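Local coordinates for protein threonine phosphate decarboxylase-like enzyme (Sulfurospirillum multivorans, PDB 6OUX) that catalyses the pyridoxal phosphate-dependent decarboxylation of L-serine O-phosphate to ethanolamine O-phosphate for norcobamide biosynthesis, with lower activity on L-threonine phosphate, at residues L331-R336 with S387-S392; G107-I112 with S132-F137; I43-C48 with N379-A384; F246-V251 with R284-E289. All coordinates share one frame; numbering follows the deposited sequence.

Contact 1: residues L331-R336 with S387-S392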
loop_
_atom_site.group_PDB
_atom_site.type_symbol
_atom_site.label_atom_id
_atom_site.label_comp_id
_atom_site.label_asym_id
_atom_site.label_seq_id
_atom_site.Cartn_x
_atom_site.Cartn_y
_atom_site.Cartn_z
ATOM N N LEU A 331 -24.839 -19.184 4.927
ATOM C CA LEU A 331 -25.788 -20.294 4.836
ATOM C C LEU A 331 -25.343 -21.438 5.750
ATOM O O LEU A 331 -24.210 -21.810 5.677
ATOM C CB LEU A 331 -25.774 -20.821 3.405
ATOM C CG LEU A 331 -26.856 -20.315 2.481
ATOM C CD1 LEU A 331 -26.731 -18.836 2.315
ATOM C CD2 LEU A 331 -26.778 -20.956 1.137
ATOM N N LYS A 332 -26.240 -21.990 6.572
ATOM C CA LYS A 332 -25.951 -23.211 7.310
ATOM C C LYS A 332 -26.509 -24.415 6.561
ATOM O O LYS A 332 -27.707 -24.470 6.226
ATOM C CB LYS A 332 -26.562 -23.147 8.703
ATOM C CG LYS A 332 -26.370 -24.408 9.495
ATOM C CD LYS A 332 -26.149 -24.128 10.947
ATOM C CE LYS A 332 -26.668 -25.247 11.784
ATOM N NZ LYS A 332 -28.071 -24.812 12.019
ATOM N N LEU A 333 -25.630 -25.347 6.277
ATOM C CA LEU A 333 -25.952 -26.522 5.493
ATOM C C LEU A 333 -26.641 -27.544 6.387
ATOM O O LEU A 333 -26.546 -27.504 7.638
ATOM C CB LEU A 333 -24.694 -27.110 4.861
ATOM C CG LEU A 333 -23.929 -26.128 3.990
ATOM C CD1 LEU A 333 -22.601 -26.705 3.598
ATOM C CD2 LEU A 333 -24.698 -25.769 2.717
ATOM N N PRO A 334 -27.384 -28.460 5.740
ATOM C CA PRO A 334 -28.147 -29.415 6.513
ATOM C C PRO A 334 -27.240 -30.274 7.302
ATOM O O PRO A 334 -26.042 -30.363 7.021
ATOM C CB PRO A 334 -28.856 -30.265 5.446
ATOM C CG PRO A 334 -28.839 -29.437 4.260
ATOM C CD PRO A 334 -27.488 -28.753 4.308
ATOM N N SER A 335 -27.800 -30.926 8.294
ATOM C CA SER A 335 -26.975 -31.817 9.070
ATOM C C SER A 335 -26.621 -33.010 8.182
ATOM O O SER A 335 -27.339 -33.378 7.213
ATOM C CB SER A 335 -27.626 -32.229 10.372
ATOM O OG SER A 335 -26.617 -32.259 11.361
ATOM N N ARG A 336 -25.446 -33.526 8.475
ATOM C CA ARG A 336 -24.808 -34.550 7.699
ATOM C C ARG A 336 -24.211 -34.057 6.399
ATOM O O ARG A 336 -23.681 -34.859 5.659
ATOM C CB ARG A 336 -25.725 -35.783 7.503
ATOM C CG ARG A 336 -26.383 -36.233 8.815
ATOM C CD ARG A 336 -26.879 -37.680 8.858
ATOM N NE ARG A 336 -26.960 -38.300 7.541
ATOM C CZ ARG A 336 -26.225 -39.337 7.124
ATOM N NH1 ARG A 336 -25.369 -39.939 7.943
ATOM N NH2 ARG A 336 -26.380 -39.821 5.883
ATOM N N SER A 387 -29.615 -28.207 -6.718
ATOM C CA SER A 387 -29.258 -29.460 -7.291
ATOM C C SER A 387 -28.295 -30.267 -6.405
ATOM O O SER A 387 -28.543 -31.437 -6.160
ATOM C CB SER A 387 -28.630 -29.224 -8.662
ATOM O OG SER A 387 -27.716 -30.263 -8.972
ATOM N N ILE A 388 -27.216 -29.631 -5.946
ATOM C CA ILE A 388 -26.268 -30.236 -5.019
ATOM C C ILE A 388 -26.901 -30.647 -3.708
ATOM O O ILE A 388 -26.517 -31.674 -3.155
ATOM C CB ILE A 388 -25.067 -29.299 -4.713
ATOM C CG1 ILE A 388 -24.223 -29.093 -5.972
ATOM C CG2 ILE A 388 -24.228 -29.880 -3.607
ATOM C CD1 ILE A 388 -23.233 -27.946 -5.917
ATOM N N LEU A 389 -27.857 -29.875 -3.203
ATOM C CA LEU A 389 -28.481 -30.184 -1.922
ATOM C C LEU A 389 -29.812 -30.950 -2.005
ATOM O O LEU A 389 -30.513 -31.093 -0.982
ATOM C CB LEU A 389 -28.695 -28.887 -1.109
ATOM C CG LEU A 389 -27.412 -28.088 -0.794
ATOM C CD1 LEU A 389 -27.713 -26.790 -0.057
ATOM C CD2 LEU A 389 -26.492 -28.961 0.078
ATOM N N LYS A 390 -30.190 -31.374 -3.201
ATOM C CA LYS A 390 -31.388 -32.189 -3.365
ATOM C C LYS A 390 -31.157 -33.488 -2.567
ATOM O O LYS A 390 -30.078 -34.072 -2.682
ATOM C CB LYS A 390 -31.555 -32.515 -4.841
ATOM C CG LYS A 390 -32.974 -32.747 -5.313
ATOM C CD LYS A 390 -32.963 -33.155 -6.776
ATOM C CE LYS A 390 -34.370 -33.430 -7.290
ATOM N NZ LYS A 390 -34.293 -33.720 -8.745
ATOM N N ASP A 391 -32.104 -33.951 -1.754
ATOM C CA ASP A 391 -31.859 -35.264 -1.082
ATOM C C ASP A 391 -31.528 -36.410 -2.089
ATOM O O ASP A 391 -30.434 -36.945 -2.008
ATOM C CB ASP A 391 -32.880 -35.635 0.024
ATOM C CG ASP A 391 -32.192 -35.856 1.403
ATOM O OD1 ASP A 391 -30.978 -35.527 1.535
ATOM O OD2 ASP A 391 -32.845 -36.384 2.337
ATOM N N SER A 392 -32.436 -36.768 -3.012
ATOM C CA SER A 392 -32.057 -37.182 -4.415
ATOM C C SER A 392 -32.078 -38.661 -4.867
ATOM O O SER A 392 -32.603 -39.558 -4.166
ATOM C CB SER A 392 -30.697 -36.576 -4.805
ATOM O OG SER A 392 -30.466 -36.616 -6.202
#

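Contact 2: residues G107-I112 with S132-F137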
loop_
_atom_site.group_PDB
_atom_site.type_symbol
_atom_site.label_atom_id
_atom_site.label_comp_id
_atom_site.label_asym_id
_atom_site.label_seq_id
_atom_site.Cartn_x
_atom_site.Cartn_y
_atom_site.Cartn_z
ATOM N N GLY A 107 -6.815 -0.100 3.645
ATOM C CA GLY A 107 -8.050 -0.835 3.859
ATOM C C GLY A 107 -8.461 -0.689 5.284
ATOM O O GLY A 107 -7.675 -0.226 6.117
ATOM N N ALA A 108 -9.695 -1.075 5.569
ATOM C CA ALA A 108 -10.232 -0.967 6.895
ATOM C C ALA A 108 -9.451 -1.845 7.903
ATOM O O ALA A 108 -9.002 -1.379 8.958
ATOM C CB ALA A 108 -11.701 -1.342 6.861
ATOM N N THR A 109 -9.245 -3.119 7.564
ATOM C CA THR A 109 -8.524 -4.033 8.419
ATOM C C THR A 109 -7.052 -3.604 8.672
ATOM O O THR A 109 -6.617 -3.673 9.787
ATOM C CB THR A 109 -8.615 -5.467 7.868
ATOM O OG1 THR A 109 -10.000 -5.768 7.687
ATOM C CG2 THR A 109 -8.010 -6.483 8.879
ATOM N N GLU A 110 -6.341 -3.116 7.656
ATOM C CA GLU A 110 -5.003 -2.547 7.839
ATOM C C GLU A 110 -5.016 -1.343 8.808
ATOM O O GLU A 110 -4.100 -1.217 9.654
ATOM C CB GLU A 110 -4.317 -2.143 6.533
ATOM C CG GLU A 110 -4.101 -3.235 5.466
ATOM C CD GLU A 110 -5.390 -3.783 4.811
ATOM O OE1 GLU A 110 -6.467 -3.184 4.885
ATOM O OE2 GLU A 110 -5.346 -4.871 4.185
ATOM N N ILE A 111 -6.019 -0.470 8.688
ATOM C CA ILE A 111 -6.125 0.651 9.599
ATOM C C ILE A 111 -6.390 0.170 11.029
ATOM O O ILE A 111 -5.775 0.678 11.960
ATOM C CB ILE A 111 -7.141 1.680 9.114
ATOM C CG1 ILE A 111 -6.581 2.344 7.829
ATOM C CG2 ILE A 111 -7.409 2.730 10.204
ATOM C CD1 ILE A 111 -7.706 3.126 7.085
ATOM N N ILE A 112 -7.273 -0.821 11.215
ATOM C CA ILE A 112 -7.569 -1.313 12.560
ATOM C C ILE A 112 -6.374 -2.012 13.200
ATOM O O ILE A 112 -6.131 -1.874 14.375
ATOM C CB ILE A 112 -8.823 -2.210 12.561
ATOM C CG1 ILE A 112 -10.063 -1.386 12.202
ATOM C CG2 ILE A 112 -9.040 -2.875 13.929
ATOM C CD1 ILE A 112 -11.319 -2.218 11.990
ATOM N N SER A 132 -12.230 -11.324 10.230
ATOM C CA SER A 132 -10.827 -10.972 10.474
ATOM C C SER A 132 -10.378 -11.260 11.896
ATOM O O SER A 132 -11.125 -11.062 12.828
ATOM C CB SER A 132 -10.630 -9.497 10.234
ATOM O OG SER A 132 -11.128 -9.161 8.982
ATOM N N SER A 133 -9.175 -11.792 12.062
ATOM C CA SER A 133 -8.610 -11.970 13.387
ATOM C C SER A 133 -7.920 -10.665 13.676
ATOM O O SER A 133 -7.258 -10.083 12.806
ATOM C CB SER A 133 -7.590 -13.121 13.470
ATOM O OG SER A 133 -8.129 -14.147 14.278
ATOM N N TYR A 134 -8.116 -10.178 14.881
ATOM C CA TYR A 134 -7.471 -8.944 15.264
ATOM C C TYR A 134 -6.459 -9.247 16.406
ATOM O O TYR A 134 -5.560 -8.439 16.625
ATOM C CB TYR A 134 -8.531 -7.881 15.655
ATOM C CG TYR A 134 -9.626 -7.532 14.588
ATOM C CD1 TYR A 134 -9.391 -6.613 13.575
ATOM C CD2 TYR A 134 -10.893 -8.140 14.631
ATOM C CE1 TYR A 134 -10.367 -6.282 12.634
ATOM C CE2 TYR A 134 -11.890 -7.833 13.689
ATOM C CZ TYR A 134 -11.619 -6.905 12.686
ATOM O OH TYR A 134 -12.582 -6.596 11.720
ATOM N N TYR A 135 -6.602 -10.379 17.116
ATOM C CA TYR A 135 -5.725 -10.715 18.241
ATOM C C TYR A 135 -4.237 -10.730 17.854
ATOM O O TYR A 135 -3.434 -10.479 18.708
ATOM C CB TYR A 135 -6.110 -12.037 18.972
ATOM C CG TYR A 135 -5.609 -13.242 18.233
ATOM C CD1 TYR A 135 -6.329 -13.748 17.137
ATOM C CD2 TYR A 135 -4.415 -13.846 18.569
ATOM C CE1 TYR A 135 -5.867 -14.836 16.402
ATOM C CE2 TYR A 135 -3.941 -14.943 17.837
ATOM C CZ TYR A 135 -4.670 -15.421 16.747
ATOM O OH TYR A 135 -4.241 -16.477 15.986
ATOM N N GLU A 136 -3.858 -11.014 16.598
ATOM C CA GLU A 136 -2.420 -11.032 16.254
ATOM C C GLU A 136 -1.845 -9.643 16.171
ATOM O O GLU A 136 -0.645 -9.485 16.095
ATOM C CB GLU A 136 -2.071 -11.736 14.925
ATOM C CG GLU A 136 -2.789 -13.030 14.618
ATOM C CD GLU A 136 -3.936 -12.766 13.697
ATOM O OE1 GLU A 136 -4.745 -11.878 14.071
ATOM O OE2 GLU A 136 -3.987 -13.371 12.598
ATOM N N PHE A 137 -2.677 -8.612 16.212
ATOM C CA PHE A 137 -2.113 -7.291 16.012
ATOM C C PHE A 137 -1.935 -6.445 17.266
ATOM O O PHE A 137 -1.283 -5.399 17.221
ATOM C CB PHE A 137 -2.876 -6.666 14.867
ATOM C CG PHE A 137 -2.679 -7.437 13.589
ATOM C CD1 PHE A 137 -1.526 -7.232 12.814
ATOM C CD2 PHE A 137 -3.578 -8.427 13.209
ATOM C CE1 PHE A 137 -1.310 -7.954 11.653
ATOM C CE2 PHE A 137 -3.362 -9.159 12.044
ATOM C CZ PHE A 137 -2.228 -8.917 11.264
HETATM O O HOH W 1 -12.068 -4.808 10.123
#

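Contact 3: residues I43-C48 with N379-A384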
loop_
_atom_site.group_PDB
_atom_site.type_symbol
_atom_site.label_atom_id
_atom_site.label_comp_id
_atom_site.label_asym_id
_atom_site.label_seq_id
_atom_site.Cartn_x
_atom_site.Cartn_y
_atom_site.Cartn_z
ATOM N N ILE A 43 -12.737 -21.561 -13.104
ATOM C CA ILE A 43 -13.600 -20.850 -12.176
ATOM C C ILE A 43 -14.459 -19.903 -13.012
ATOM O O ILE A 43 -13.939 -18.994 -13.609
ATOM C CB ILE A 43 -12.837 -20.008 -11.141
ATOM C CG1 ILE A 43 -11.747 -20.818 -10.455
ATOM C CG2 ILE A 43 -13.845 -19.417 -10.140
ATOM C CD1 ILE A 43 -12.254 -21.997 -9.684
ATOM N N LYS A 44 -15.762 -20.117 -13.052
ATOM C CA LYS A 44 -16.655 -19.211 -13.817
ATOM C C LYS A 44 -17.282 -18.079 -12.978
ATOM O O LYS A 44 -17.540 -16.983 -13.501
ATOM C CB LYS A 44 -17.790 -20.024 -14.476
ATOM C CG LYS A 44 -17.337 -20.996 -15.566
ATOM C CD LYS A 44 -18.397 -22.082 -15.810
ATOM C CE LYS A 44 -18.637 -22.364 -17.277
ATOM N NZ LYS A 44 -19.528 -23.556 -17.410
ATOM N N ILE A 45 -17.602 -18.380 -11.703
ATOM C CA ILE A 45 -18.173 -17.392 -10.788
ATOM C C ILE A 45 -17.350 -17.444 -9.518
ATOM O O ILE A 45 -17.336 -18.483 -8.833
ATOM C CB ILE A 45 -19.664 -17.687 -10.474
ATOM C CG1 ILE A 45 -20.494 -17.607 -11.748
ATOM C CG2 ILE A 45 -20.192 -16.702 -9.424
ATOM C CD1 ILE A 45 -21.896 -18.144 -11.551
ATOM N N ASP A 46 -16.699 -16.336 -9.182
ATOM C CA ASP A 46 -15.997 -16.265 -7.915
ATOM C C ASP A 46 -16.928 -15.549 -6.974
ATOM O O ASP A 46 -17.108 -14.321 -7.060
ATOM C CB ASP A 46 -14.650 -15.524 -8.069
ATOM C CG ASP A 46 -13.886 -15.381 -6.751
ATOM O OD1 ASP A 46 -14.362 -15.747 -5.614
ATOM O OD2 ASP A 46 -12.730 -14.900 -6.872
ATOM N N ALA A 47 -17.527 -16.283 -6.055
ATOM C CA ALA A 47 -18.336 -15.614 -5.007
ATOM C C ALA A 47 -17.674 -15.617 -3.609
ATOM O O ALA A 47 -18.360 -15.628 -2.604
ATOM C CB ALA A 47 -19.733 -16.216 -4.971
ATOM N N CYS A 48 -16.347 -15.542 -3.557
ATOM C CA CYS A 48 -15.620 -15.434 -2.314
ATOM C C CYS A 48 -15.317 -14.015 -1.911
ATOM O O CYS A 48 -15.500 -13.642 -0.755
ATOM C CB CYS A 48 -14.263 -16.129 -2.413
ATOM S SG CYS A 48 -14.329 -17.904 -2.381
ATOM N N ASN A 379 -28.408 -16.384 -10.065
ATOM C CA ASN A 379 -29.341 -17.432 -10.470
ATOM C C ASN A 379 -28.592 -18.758 -10.583
ATOM O O ASN A 379 -29.094 -19.779 -10.120
ATOM C CB ASN A 379 -30.024 -17.022 -11.787
ATOM C CG ASN A 379 -31.207 -17.907 -12.149
ATOM O OD1 ASN A 379 -32.169 -18.053 -11.383
ATOM N ND2 ASN A 379 -31.154 -18.506 -13.361
ATOM N N CYS A 380 -27.392 -18.724 -11.167
ATOM C CA CYS A 380 -26.545 -19.900 -11.310
ATOM C C CYS A 380 -26.172 -20.523 -9.944
ATOM O O CYS A 380 -26.195 -21.732 -9.738
ATOM C CB CYS A 380 -25.238 -19.546 -12.055
ATOM S SG CYS A 380 -25.486 -19.153 -13.823
ATOM N N ILE A 381 -25.847 -19.670 -9.008
ATOM C CA ILE A 381 -25.556 -20.134 -7.664
ATOM C C ILE A 381 -26.774 -20.818 -7.045
ATOM O O ILE A 381 -26.654 -21.882 -6.450
ATOM C CB ILE A 381 -25.060 -18.956 -6.795
ATOM C CG1 ILE A 381 -23.736 -18.448 -7.307
ATOM C CG2 ILE A 381 -24.901 -19.422 -5.379
ATOM C CD1 ILE A 381 -23.286 -17.136 -6.703
ATOM N N VAL A 382 -27.934 -20.198 -7.141
ATOM C CA VAL A 382 -29.104 -20.747 -6.511
ATOM C C VAL A 382 -29.422 -22.151 -7.145
ATOM O O VAL A 382 -29.767 -23.133 -6.449
ATOM C CB VAL A 382 -30.335 -19.817 -6.661
ATOM C CG1 VAL A 382 -31.563 -20.532 -6.095
ATOM C CG2 VAL A 382 -30.126 -18.494 -5.932
ATOM N N MET A 383 -29.349 -22.178 -8.467
ATOM C CA MET A 383 -29.590 -23.403 -9.240
ATOM C C MET A 383 -28.637 -24.502 -8.822
ATOM O O MET A 383 -29.088 -25.586 -8.477
ATOM C CB MET A 383 -29.525 -23.141 -10.764
ATOM C CG MET A 383 -30.870 -22.665 -11.323
ATOM S SD MET A 383 -30.960 -22.203 -13.097
ATOM C CE MET A 383 -32.742 -22.359 -13.248
ATOM N N ALA A 384 -27.339 -24.197 -8.862
ATOM C CA ALA A 384 -26.300 -25.115 -8.419
ATOM C C ALA A 384 -26.502 -25.654 -7.026
ATOM O O ALA A 384 -26.494 -26.897 -6.839
ATOM C CB ALA A 384 -24.944 -24.489 -8.542
#

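Contact 4: residues F246-V251 with R284-E289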
loop_
_atom_site.group_PDB
_atom_site.type_symbol
_atom_site.label_atom_id
_atom_site.label_comp_id
_atom_site.label_asym_id
_atom_site.label_seq_id
_atom_site.Cartn_x
_atom_site.Cartn_y
_atom_site.Cartn_z
ATOM N N PHE A 246 -17.350 0.643 -3.521
ATOM C CA PHE A 246 -16.990 1.293 -4.809
ATOM C C PHE A 246 -16.236 0.298 -5.710
ATOM O O PHE A 246 -15.986 0.605 -6.867
ATOM C CB PHE A 246 -16.184 2.581 -4.624
ATOM C CG PHE A 246 -16.916 3.666 -3.859
ATOM C CD1 PHE A 246 -17.823 4.514 -4.505
ATOM C CD2 PHE A 246 -16.693 3.861 -2.490
ATOM C CE1 PHE A 246 -18.488 5.516 -3.798
ATOM C CE2 PHE A 246 -17.346 4.865 -1.794
ATOM C CZ PHE A 246 -18.246 5.692 -2.444
ATOM N N GLY A 247 -15.872 -0.867 -5.139
ATOM C CA GLY A 247 -15.687 -2.117 -5.878
ATOM C C GLY A 247 -14.594 -1.974 -6.877
ATOM O O GLY A 247 -14.835 -1.434 -7.946
ATOM N N ILE A 248 -13.414 -2.485 -6.556
ATOM C CA ILE A 248 -12.204 -2.194 -7.325
ATOM C C ILE A 248 -11.079 -2.983 -6.698
ATOM O O ILE A 248 -10.297 -2.448 -5.919
ATOM C CB ILE A 248 -11.866 -0.681 -7.323
ATOM C CG1 ILE A 248 -12.857 0.084 -8.181
ATOM C CG2 ILE A 248 -10.494 -0.427 -7.928
ATOM C CD1 ILE A 248 -12.809 1.574 -7.925
ATOM N N ALA A 249 -11.018 -4.251 -7.088
ATOM C CA ALA A 249 -10.190 -5.273 -6.447
ATOM C C ALA A 249 -8.728 -4.890 -6.274
ATOM O O ALA A 249 -8.234 -4.833 -5.146
ATOM C CB ALA A 249 -10.289 -6.587 -7.236
ATOM N N GLY A 250 -8.058 -4.616 -7.395
ATOM C CA GLY A 250 -6.615 -4.400 -7.416
ATOM C C GLY A 250 -6.130 -3.031 -6.986
ATOM O O GLY A 250 -4.921 -2.734 -7.161
ATOM N N VAL A 251 -7.060 -2.181 -6.497
ATOM C CA VAL A 251 -6.699 -0.873 -5.833
ATOM C C VAL A 251 -7.240 -0.871 -4.405
ATOM O O VAL A 251 -8.424 -1.033 -4.187
ATOM C CB VAL A 251 -7.014 0.405 -6.671
ATOM C CG1 VAL A 251 -7.558 0.044 -8.045
ATOM C CG2 VAL A 251 -7.870 1.448 -5.951
ATOM N N ARG A 284 -10.324 10.387 -6.064
ATOM C CA ARG A 284 -10.857 11.656 -6.560
ATOM C C ARG A 284 -12.121 11.450 -7.373
ATOM O O ARG A 284 -13.003 12.313 -7.372
ATOM C CB ARG A 284 -9.857 12.387 -7.395
ATOM C CG ARG A 284 -8.642 12.873 -6.634
ATOM C CD ARG A 284 -7.676 13.581 -7.599
ATOM N NE ARG A 284 -6.527 14.032 -6.855
ATOM C CZ ARG A 284 -6.465 15.164 -6.158
ATOM N NH1 ARG A 284 -7.465 16.054 -6.168
ATOM N NH2 ARG A 284 -5.365 15.419 -5.474
ATOM N N LEU A 285 -12.233 10.313 -8.029
ATOM C CA LEU A 285 -13.462 9.953 -8.671
ATOM C C LEU A 285 -14.597 9.817 -7.665
ATOM O O LEU A 285 -15.667 10.406 -7.813
ATOM C CB LEU A 285 -13.253 8.642 -9.434
ATOM C CG LEU A 285 -14.437 8.204 -10.272
ATOM C CD1 LEU A 285 -14.640 9.153 -11.461
ATOM C CD2 LEU A 285 -14.138 6.796 -10.699
ATOM N N PHE A 286 -14.330 9.056 -6.612
ATOM C CA PHE A 286 -15.346 8.605 -5.645
ATOM C C PHE A 286 -16.021 9.737 -4.927
ATOM O O PHE A 286 -17.096 9.523 -4.379
ATOM C CB PHE A 286 -14.729 7.667 -4.597
ATOM C CG PHE A 286 -14.256 6.350 -5.130
ATOM C CD1 PHE A 286 -14.597 5.884 -6.396
ATOM C CD2 PHE A 286 -13.414 5.554 -4.339
ATOM C CE1 PHE A 286 -14.109 4.653 -6.845
ATOM C CE2 PHE A 286 -12.925 4.346 -4.787
ATOM C CZ PHE A 286 -13.295 3.882 -6.021
ATOM N N VAL A 287 -15.455 10.944 -4.992
ATOM C CA VAL A 287 -16.089 12.130 -4.379
ATOM C C VAL A 287 -16.644 13.163 -5.348
ATOM O O VAL A 287 -17.230 14.184 -4.934
ATOM C CB VAL A 287 -15.163 12.728 -3.276
ATOM C CG1 VAL A 287 -14.768 11.628 -2.290
ATOM C CG2 VAL A 287 -13.912 13.379 -3.842
ATOM N N ARG A 288 -16.558 12.904 -6.649
ATOM C CA ARG A 288 -17.204 13.790 -7.612
ATOM C C ARG A 288 -18.706 13.598 -7.544
ATOM O O ARG A 288 -19.193 12.482 -7.502
ATOM C CB ARG A 288 -16.727 13.535 -9.024
ATOM C CG ARG A 288 -15.742 14.572 -9.533
ATOM C CD ARG A 288 -14.770 13.930 -10.454
ATOM N NE ARG A 288 -15.422 13.422 -11.626
ATOM C CZ ARG A 288 -14.823 12.704 -12.567
ATOM N NH1 ARG A 288 -13.562 12.335 -12.447
ATOM N NH2 ARG A 288 -15.508 12.329 -13.627
ATOM N N GLU A 289 -19.434 14.710 -7.529
ATOM C CA GLU A 289 -20.892 14.759 -7.658
ATOM C C GLU A 289 -21.489 13.901 -8.778
ATOM O O GLU A 289 -22.484 13.193 -8.567
ATOM C CB GLU A 289 -21.323 16.237 -7.864
ATOM C CG GLU A 289 -22.805 16.458 -8.153
ATOM C CD GLU A 289 -23.158 16.423 -9.639
ATOM O OE1 GLU A 289 -22.506 17.156 -10.430
ATOM O OE2 GLU A 289 -24.099 15.672 -10.013
#

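Contact 1: residues L331-R336 with S387-S392
In the small C-terminal domain of this class I/II aminotransferase-type fold, Leu333 and Pro334, at the end of the strand 328-332 region, pack against Leu389 where helix 375-388 gives out. This is a helix-on-sheet junction at the outer end of the domain, and it is small and entirely apolar: about 101 Å² is buried, and no hydrogen bond joins the two segments. Leu389 is the first residue to leave helical geometry. Just beyond the helix, Lys390 N makes a weak backbone bond of 3.4 Å to Ser387 O. On the strand side, backbone hydrogen bonds of Leu331 with Ile368 and Leu333 with Glu366 tie the segment to its sheet neighbour. Helix 339-350 adds a further wall, Val342 touching Leu333 while Phe341, Ala345 and Leu346 receive Ile388. Leu389 points its forked end at the strand side and gives one methyl to each partner. Its chi1 of -59° sets CG opposite the carbonyl carbon, and chi2 of 177° extends CD1, which meets the CD2 branch of Leu333 at 4.2 Å. The other methyl, Leu389 CD2, lies 4.4 Å from the ring carbon CD of Pro334.

Contact 2: residues G107-I112 with S132-F137
Ile112 and Tyr134 supply the main apolar contact between helix 108-116 and loop 132-137. Ile112 CG2 reaches Tyr134 CD1 at 3.8 Å, and the same methyl is almost as near CE1, so a single branch meets the phenol ring obliquely. That branch stands opposite the backbone N of Ile112 because chi1 is -66°. One helical turn earlier, Thr109 CG2 reaches toward the same ring, 4.4 Å from Tyr134 CE1. Within the loop, Ser132 CB lies over one ring face, toward its rim. Ile206 and Val239 of the central sheet also pack on Ile112.

The polar link is indirect. A water lying in the plane of the Tyr134 ring bonds to Tyr134 OH at a short, perhaps doubtful 2.5 Å and, weakly, to Thr109 OG1 at 3.3 Å. Thr109 OG1 and Ser132 OG face each other at 3.8 Å without a hydrogen bond.

The helix starts after Gly107 at the N-cap position, with Ile111 N bonded to Gly107 O at 3.1 Å. A helix N terminus in this place typically cradles the cofactor phosphate in fold type I PLP enzymes, and the side chain of Tyr134, about 5 Å from that of Asn181, borders the probable O-phospho-L-serine site.

Contact 3: residues I43-C48 with N379-A384
Beside the probable substrate pocket, Ile45 and Ala47 of the short N-terminal strand region rest on Cys380 and Ile381 of helix 375-388. The pocket lies just past them, for Cys48 O accepts a hydrogen bond from NH2 of Arg369, a residue that probably binds O-phospho-L-serine. Ile45 uses two branches. Its extended CD1 comes up against Cys380 CB at 3.7 Å, while its CG2, opposite the backbone N at a chi1 of -62°, touches Ile381 CD1 at 4.1 Å. The two isoleucine side chains run at a slant to one another. Ile381 CD1 is shared, since Ala47 CB also meets it at 4.1 Å; Ile45 and Ala47, two residues apart, thus turn toward the same helix. The helix covers a face of the C-terminal domain sheet in which strand 45-46 forms an edge, parallel to strand 352-356, so the N-terminal part of the chain completes a sheet made otherwise of C-terminal strands. Ile352 touches both Ile45 and Ile381, and Phe309 of helix 289-314 also packs on Ile381. Asp46 points away from the helix. In an Asx turn, its OD1 receives Cys48 N at 2.9 Å in a fairly straight bond (160°), and its OD2 is held by His27.

Contact 4: residues F246-V251 with R284-E289
Phe286, near the C-terminal end of helix 277-286, is the residue most covered by this contact and lies against Phe246 of the loop 246-251. The two rings form an offset stack, with centroids 4.5 Å apart and planes inclined by 15°. They slide past each other from opposite directions, and as a result the outer end of the Phe286 ring passes beneath the root of the Phe246 side chain. There Phe246 CB makes a CH-pi contact, sitting 3.6 Å from the centroid of the Phe286 ring and close to its normal. Nearer the base of Phe286, the carbon CG of each ring approaches that of the other at 4.0 Å. A chi1 of -62° in Phe246, which turns CG away from the carbonyl carbon, directs its ring back over the helix end.

The loop belongs to the large domain of the aminotransferase-type fold, where it links strands 236-241 and 254-257; in this family the lysine that holds PLP lies close to such a loop. Gly247 takes a positive phi, and a type I beta turn follows from Ile248 to Val251, closed by Val251 N on Ile248 O at 3.3 Å.

Ile248 CD1 is modelled at the edge of the Phe286 ring, near its plane, but too close to be trusted. With Phe286 cut back to an alanine, Phe246 would probably lose its stacking partner and a gap would open between the loop and the helix end. Val59 of helix 53-68 touches both Ile248 and Phe286, while Tyr295 and Phe291 pack on Phe246.

Overall arrangement
From the N terminus, the chain first lays down 43-48, and contact 3 returns to it only at 379-384, closing a loop of 330 intervening residues. Contact 2 and contact 4 follow one another within that span. Contact 2 closes a short excursion through strand 123-128, and contact 4 closes a loop of 32 residues between 246-251 and 284-289, joining a loop of the large-domain sheet to helix 277-286. Contact 1 opens at 331-336 and ends at 387-392, beyond 379-384, so it crosses contact 3. These two share helix 375-388 and the five-stranded sheet, their centres about 16 Å apart. Contacts 2 and 4, with centres about 22 Å apart, hold elements around the seven-stranded sheet.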